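Local coordinates for ABC transporter, substrate binding protein (Agrobacterium tumefaciens, PDB 3C9H) that probably captures a solute in the periplasm and hands it to an ABC transporter for uptake, and binds a magnesium ion, at residues Leu36-Ser41 against Val63-Met68; Asp89-Ser94 against Ile264-Glu269. All coordinates share one frame; numbering follows the deposited sequence.

Interactions 1 and 2 build neighbouring parts of one sheet: Leu36-Ser41 pairs with Val63-Met68 in parallel, and Asp89-Ser94 pairs with Ile264-Glu269 antiparallel. Their centres lie about 10 Å apart. Strand 35-40 joins them, since it also runs alongside strand 90-93, with probable hydrogen bonds from Asp89 N to Val37 O and from Phe92 N to Tyr39 O, both 2.9 Å. Side chains meet too, Ser40 OG lying 3.5 Å from Phe92 CD2. Interaction 1 ends at the magnesium site, whereas the Ser93 side chain of interaction 2 stays about 9 Å from the ion. A bound citrate, probably from the crystallisation liquor, reaches both Ser41 and Ser94.

Interaction 1: residues Leu36-Ser41 against Val63-Met68; sequences LVVYSS and VHYEDM. With MG (magnesium ion), chain C.
Ser41 O and a water each bind the magnesium ion, the carbonyl oxygen at 2.3 Å from MG, and Asp43 contributes a further ligand. This carbonyl stands just past the C-terminal end of strand 35-40; residues 36-40 and 63-67 run parallel, 13° apart in direction. Five backbone bonds form the ladder. At the metal end Ser40 N donates to Glu66 O and Met68 N to Ser40 O, the latter 2.9 Å long and in the carbonyl plane. The first rung, His64 N to Leu36 O, is the shortest at 2.6 Å.

On the face carrying Val38, Ser40 and Tyr65, CG1 of Val38 touches CD1 of the Tyr65 ring at 3.9 Å, the two side chains crossing obliquely. Farther along the same ring, Ser40 OG, anti to its backbone N (chi1 174°), donates to Tyr65 OH at 2.7 Å. Leu42 closes this pair, its N hydrogen-bonded to Ser40 OG and its O to Tyr65 OH. Helices 44-57 and 274-285 cover this face.

On the other face Met68 makes a Met-aromatic contact with Tyr39: its CE sits 3.5 Å from Tyr39 CG, and its SD 4.7 Å from the ring centroid. The bend at chi3 (71°) folds the methyl back to the ring. Glu66 lies beside Tyr39, its carboxylate salt-bridged to Arg76, while Tyr39 OH is hydrogen-bonded to Glu80.

Asp67 OD2 accepts a hydrogen bond from Glu44 N, tying segment 63-68 to the first turn of helix 44-57 within the beta-alpha-beta unit. The ion would polarise the Ser41 carbonyl, and the nearby carboxylates of Asp43 and Asp67 may partly balance its charge. The turn after strand 35-40 thus supplies part of the metal shell, its shape probably fixed by the bonds of both hydroxyls to Leu42.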
loop_
_atom_site.group_PDB
_atom_site.type_symbol
_atom_site.label_atom_id
_atom_site.label_comp_id
_atom_site.label_asym_id
_atom_site.label_seq_id
_atom_site.Cartn_x
_atom_site.Cartn_y
_atom_site.Cartn_z
ATOM N N LEU A 36 -1.720 -20.641 10.570
ATOM C CA LEU A 36 -0.906 -19.628 9.885
ATOM C C LEU A 36 -1.124 -18.268 10.537
ATOM O O LEU A 36 -2.265 -17.803 10.699
ATOM C CB LEU A 36 -1.311 -19.547 8.405
ATOM C CG LEU A 36 -0.692 -18.426 7.580
ATOM C CD1 LEU A 36 0.803 -18.739 7.265
ATOM C CD2 LEU A 36 -1.513 -18.180 6.341
ATOM N N VAL A 37 -0.039 -17.618 10.905
ATOM C CA VAL A 37 -0.113 -16.289 11.459
ATOM C C VAL A 37 0.393 -15.292 10.404
ATOM O O VAL A 37 1.505 -15.430 9.900
ATOM C CB VAL A 37 0.681 -16.143 12.758
ATOM C CG1 VAL A 37 0.629 -14.709 13.241
ATOM C CG2 VAL A 37 0.093 -17.107 13.854
ATOM N N VAL A 38 -0.425 -14.292 10.106
ATOM C CA VAL A 38 -0.111 -13.264 9.092
ATOM C C VAL A 38 -0.110 -11.878 9.740
ATOM O O VAL A 38 -1.080 -11.508 10.400
ATOM C CB VAL A 38 -1.164 -13.313 7.918
ATOM C CG1 VAL A 38 -0.887 -12.237 6.869
ATOM C CG2 VAL A 38 -1.258 -14.733 7.305
ATOM N N TYR A 39 0.974 -11.110 9.592
ATOM C CA TYR A 39 0.922 -9.657 9.821
ATOM C C TYR A 39 0.815 -8.947 8.477
ATOM O O TYR A 39 1.716 -9.061 7.641
ATOM C CB TYR A 39 2.135 -9.108 10.549
ATOM C CG TYR A 39 2.451 -9.755 11.882
ATOM C CD1 TYR A 39 1.539 -10.583 12.535
ATOM C CD2 TYR A 39 3.702 -9.525 12.489
ATOM C CE1 TYR A 39 1.878 -11.167 13.762
ATOM C CE2 TYR A 39 4.039 -10.103 13.658
ATOM C CZ TYR A 39 3.121 -10.916 14.310
ATOM O OH TYR A 39 3.490 -11.482 15.511
ATOM N N SER A 40 -0.279 -8.224 8.280
ATOM C CA SER A 40 -0.601 -7.596 6.986
ATOM C C SER A 40 -1.229 -6.229 7.098
ATOM O O SER A 40 -1.947 -5.907 8.036
ATOM C CB SER A 40 -1.492 -8.525 6.183
ATOM O OG SER A 40 -1.966 -7.940 4.988
ATOM N N SER A 41 -0.922 -5.378 6.137
ATOM C CA SER A 41 -1.519 -4.069 6.101
ATOM C C SER A 41 -2.731 -4.036 5.185
ATOM O O SER A 41 -3.367 -3.005 5.094
ATOM C CB SER A 41 -0.510 -3.011 5.682
ATOM O OG SER A 41 -0.115 -3.149 4.315
ATOM N N VAL A 63 -6.244 -19.778 9.819
ATOM C CA VAL A 63 -5.544 -18.519 9.488
ATOM C C VAL A 63 -5.819 -17.474 10.558
ATOM O O VAL A 63 -6.959 -17.094 10.807
ATOM C CB VAL A 63 -5.959 -17.965 8.109
ATOM C CG1 VAL A 63 -5.253 -16.646 7.810
ATOM C CG2 VAL A 63 -5.674 -18.987 7.022
ATOM N N HIS A 64 -4.747 -17.023 11.192
ATOM C CA HIS A 64 -4.765 -15.960 12.167
ATOM C C HIS A 64 -4.231 -14.679 11.500
ATOM O O HIS A 64 -3.006 -14.502 11.298
ATOM C CB HIS A 64 -3.901 -16.396 13.347
ATOM C CG HIS A 64 -3.866 -15.427 14.480
ATOM N ND1 HIS A 64 -3.403 -14.138 14.348
ATOM C CD2 HIS A 64 -4.165 -15.583 15.787
ATOM C CE1 HIS A 64 -3.463 -13.530 15.520
ATOM N NE2 HIS A 64 -3.909 -14.392 16.412
ATOM N N TYR A 65 -5.156 -13.799 11.129
ATOM C CA TYR A 65 -4.856 -12.649 10.298
ATOM C C TYR A 65 -4.859 -11.395 11.130
ATOM O O TYR A 65 -5.894 -11.024 11.668
ATOM C CB TYR A 65 -5.890 -12.518 9.156
ATOM C CG TYR A 65 -5.550 -11.473 8.124
ATOM C CD1 TYR A 65 -4.755 -11.793 7.006
ATOM C CD2 TYR A 65 -6.027 -10.146 8.234
ATOM C CE1 TYR A 65 -4.464 -10.832 6.011
ATOM C CE2 TYR A 65 -5.720 -9.185 7.247
ATOM C CZ TYR A 65 -4.933 -9.541 6.145
ATOM O OH TYR A 65 -4.621 -8.586 5.159
ATOM N N GLU A 66 -3.700 -10.743 11.217
ATOM C CA GLU A 66 -3.557 -9.475 11.915
ATOM C C GLU A 66 -3.340 -8.315 10.955
ATOM O O GLU A 66 -2.314 -8.212 10.272
ATOM C CB GLU A 66 -2.409 -9.526 12.946
ATOM C CG GLU A 66 -2.472 -10.717 13.864
ATOM C CD GLU A 66 -1.926 -10.445 15.273
ATOM O OE1 GLU A 66 -1.735 -9.264 15.663
ATOM O OE2 GLU A 66 -1.711 -11.440 16.002
ATOM N N ASP A 67 -4.328 -7.429 10.938
ATOM C CA ASP A 67 -4.386 -6.242 10.108
ATOM C C ASP A 67 -3.828 -5.110 10.966
ATOM O O ASP A 67 -4.397 -4.732 11.987
ATOM C CB ASP A 67 -5.852 -6.035 9.667
ATOM C CG ASP A 67 -6.132 -4.708 8.981
ATOM O OD1 ASP A 67 -5.243 -3.838 8.840
ATOM O OD2 ASP A 67 -7.296 -4.538 8.568
ATOM N N MET A 68 -2.711 -4.569 10.522
ATOM C CA MET A 68 -1.995 -3.566 11.254
ATOM C C MET A 68 -1.285 -2.579 10.325
ATOM O O MET A 68 -1.091 -2.850 9.130
ATOM C CB MET A 68 -1.007 -4.236 12.239
ATOM C CG MET A 68 0.247 -4.850 11.662
ATOM S SD MET A 68 1.273 -5.866 12.815
ATOM C CE MET A 68 0.202 -7.257 12.973
HETATM MG MG MG C . -4.366 -1.071 5.735
HETATM O O HOH W 1 -4.773 -1.690 7.891
#

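Interaction 2: residues Asp89-Ser94 against Ile264-Glu269; sequences DFAFSS and IGLVPE
Phe90 starts with its CB directed away from the opposite strand, yet its ring swings back because CG is anti to the backbone N (chi1 -169°). CG is still 4.1 Å from Leu266 O; CD1 comes closer, 3.4 Å from Leu266 O. CE1 then passes Leu266 N at 3.7 Å, and CZ ends against Gly265 CA, also at 3.7 Å, where there is no side chain in its path. Phe92 CD1 approaches the same glycine.

Ala91 and Leu266, an antiparallel pair, bond each other both ways, Ala91 N to Leu266 O nearly straight (2.9 Å, 177°) and Leu266 N back to Ala91 O; Ser93 and Ile264 do the same, with each donor above the plane of the carbonyl it meets. The next position that could donate to Asp89 O is Pro268, which has no N-H: this oxygen is buried without a polar partner, 3.6 Å from Pro268 CD and hemmed by Val267 CG1.

Helices 70-82 and 96-104 pack on the Ala91 and Leu266 face, and helix 274-285 on that of Phe90, whose ring meets Tyr280. With strand 35-40 along its other edge, strand 90-93 lies between it and strand 258-268, an order consistent with a type II periplasmic binding protein.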
loop_
_atom_site.group_PDB
_atom_site.type_symbol
_atom_site.label_atom_id
_atom_site.label_comp_id
_atom_site.label_asym_id
_atom_site.label_seq_id
_atom_site.Cartn_x
_atom_site.Cartn_y
_atom_site.Cartn_z
ATOM N N ASP A 89 4.299 -15.838 10.354
ATOM C CA ASP A 89 4.752 -16.753 9.330
ATOM C C ASP A 89 4.841 -16.073 7.947
ATOM O O ASP A 89 5.540 -16.574 7.051
ATOM C CB ASP A 89 3.792 -17.932 9.278
ATOM C CG ASP A 89 3.658 -18.632 10.632
ATOM O OD1 ASP A 89 4.691 -18.792 11.291
ATOM O OD2 ASP A 89 2.541 -18.996 11.052
ATOM N N PHE A 90 4.091 -14.977 7.787
ATOM C CA PHE A 90 4.015 -14.169 6.561
ATOM C C PHE A 90 3.794 -12.701 6.921
ATOM O O PHE A 90 2.919 -12.377 7.745
ATOM C CB PHE A 90 2.887 -14.676 5.644
ATOM C CG PHE A 90 2.900 -14.073 4.258
ATOM C CD1 PHE A 90 3.971 -14.250 3.399
ATOM C CD2 PHE A 90 1.837 -13.336 3.812
ATOM C CE1 PHE A 90 3.956 -13.665 2.123
ATOM C CE2 PHE A 90 1.816 -12.765 2.540
ATOM C CZ PHE A 90 2.891 -12.935 1.703
ATOM N N ALA A 91 4.613 -11.821 6.332
ATOM C CA ALA A 91 4.504 -10.396 6.496
ATOM C C ALA A 91 4.171 -9.824 5.145
ATOM O O ALA A 91 4.873 -10.084 4.158
ATOM C CB ALA A 91 5.815 -9.791 7.023
ATOM N N PHE A 92 3.122 -9.034 5.083
ATOM C CA PHE A 92 2.621 -8.486 3.816
ATOM C C PHE A 92 2.338 -6.996 3.986
ATOM O O PHE A 92 1.416 -6.609 4.736
ATOM C CB PHE A 92 1.368 -9.270 3.426
ATOM C CG PHE A 92 0.829 -8.943 2.034
ATOM C CD1 PHE A 92 1.630 -9.056 0.928
ATOM C CD2 PHE A 92 -0.512 -8.604 1.856
ATOM C CE1 PHE A 92 1.150 -8.784 -0.337
ATOM C CE2 PHE A 92 -1.001 -8.346 0.583
ATOM C CZ PHE A 92 -0.148 -8.438 -0.507
ATOM N N SER A 93 3.123 -6.153 3.302
ATOM C CA SER A 93 3.146 -4.724 3.569
ATOM C C SER A 93 3.357 -3.885 2.325
ATOM O O SER A 93 4.159 -4.233 1.445
ATOM C CB SER A 93 4.273 -4.423 4.549
ATOM O OG SER A 93 4.371 -3.044 4.818
ATOM N N SER A 94 2.647 -2.766 2.299
ATOM C CA SER A 94 2.763 -1.764 1.279
ATOM C C SER A 94 3.939 -0.817 1.558
ATOM O O SER A 94 4.280 0.001 0.697
ATOM C CB SER A 94 1.467 -0.985 1.144
ATOM O OG SER A 94 1.041 -0.509 2.400
ATOM N N ILE A 264 4.655 -6.016 -0.704
ATOM C CA ILE A 264 5.771 -6.954 -0.613
ATOM C C ILE A 264 5.498 -8.010 0.442
ATOM O O ILE A 264 5.149 -7.693 1.588
ATOM C CB ILE A 264 7.095 -6.208 -0.307
ATOM C CG1 ILE A 264 7.557 -5.376 -1.516
ATOM C CG2 ILE A 264 8.229 -7.189 0.119
ATOM C CD1 ILE A 264 8.894 -4.642 -1.210
ATOM N N GLY A 265 5.605 -9.267 0.025
ATOM C CA GLY A 265 5.477 -10.400 0.894
ATOM C C GLY A 265 6.811 -11.066 1.161
ATOM O O GLY A 265 7.650 -11.181 0.286
ATOM N N LEU A 266 6.975 -11.514 2.396
ATOM C CA LEU A 266 8.172 -12.271 2.836
ATOM C C LEU A 266 7.804 -13.145 4.037
ATOM O O LEU A 266 6.807 -12.895 4.689
ATOM C CB LEU A 266 9.323 -11.326 3.182
ATOM C CG LEU A 266 9.133 -10.325 4.335
ATOM C CD1 LEU A 266 9.360 -11.014 5.687
ATOM C CD2 LEU A 266 10.072 -9.064 4.185
ATOM N N VAL A 267 8.609 -14.185 4.272
ATOM C CA VAL A 267 8.490 -15.075 5.405
ATOM C C VAL A 267 9.581 -14.681 6.377
ATOM O O VAL A 267 10.757 -14.727 6.017
ATOM C CB VAL A 267 8.711 -16.551 4.989
ATOM C CG1 VAL A 267 8.790 -17.458 6.226
ATOM C CG2 VAL A 267 7.614 -16.991 4.016
ATOM N N PRO A 268 9.197 -14.238 7.579
ATOM C CA PRO A 268 10.154 -13.894 8.607
ATOM C C PRO A 268 11.079 -15.075 9.002
ATOM O O PRO A 268 10.669 -16.233 9.036
ATOM C CB PRO A 268 9.261 -13.459 9.788
ATOM C CG PRO A 268 7.975 -12.967 9.121
ATOM C CD PRO A 268 7.808 -13.985 8.019
ATOM N N GLU A 269 12.335 -14.750 9.273
ATOM C CA GLU A 269 13.312 -15.688 9.805
ATOM C C GLU A 269 12.806 -16.429 11.053
ATOM O O GLU A 269 13.065 -17.634 11.207
ATOM C CB GLU A 269 14.591 -14.923 10.137
ATOM C CG GLU A 269 15.756 -15.796 10.511
ATOM C CD GLU A 269 15.834 -16.100 11.992
ATOM O OE1 GLU A 269 15.114 -15.444 12.790
ATOM O OE2 GLU A 269 16.643 -16.988 12.374
#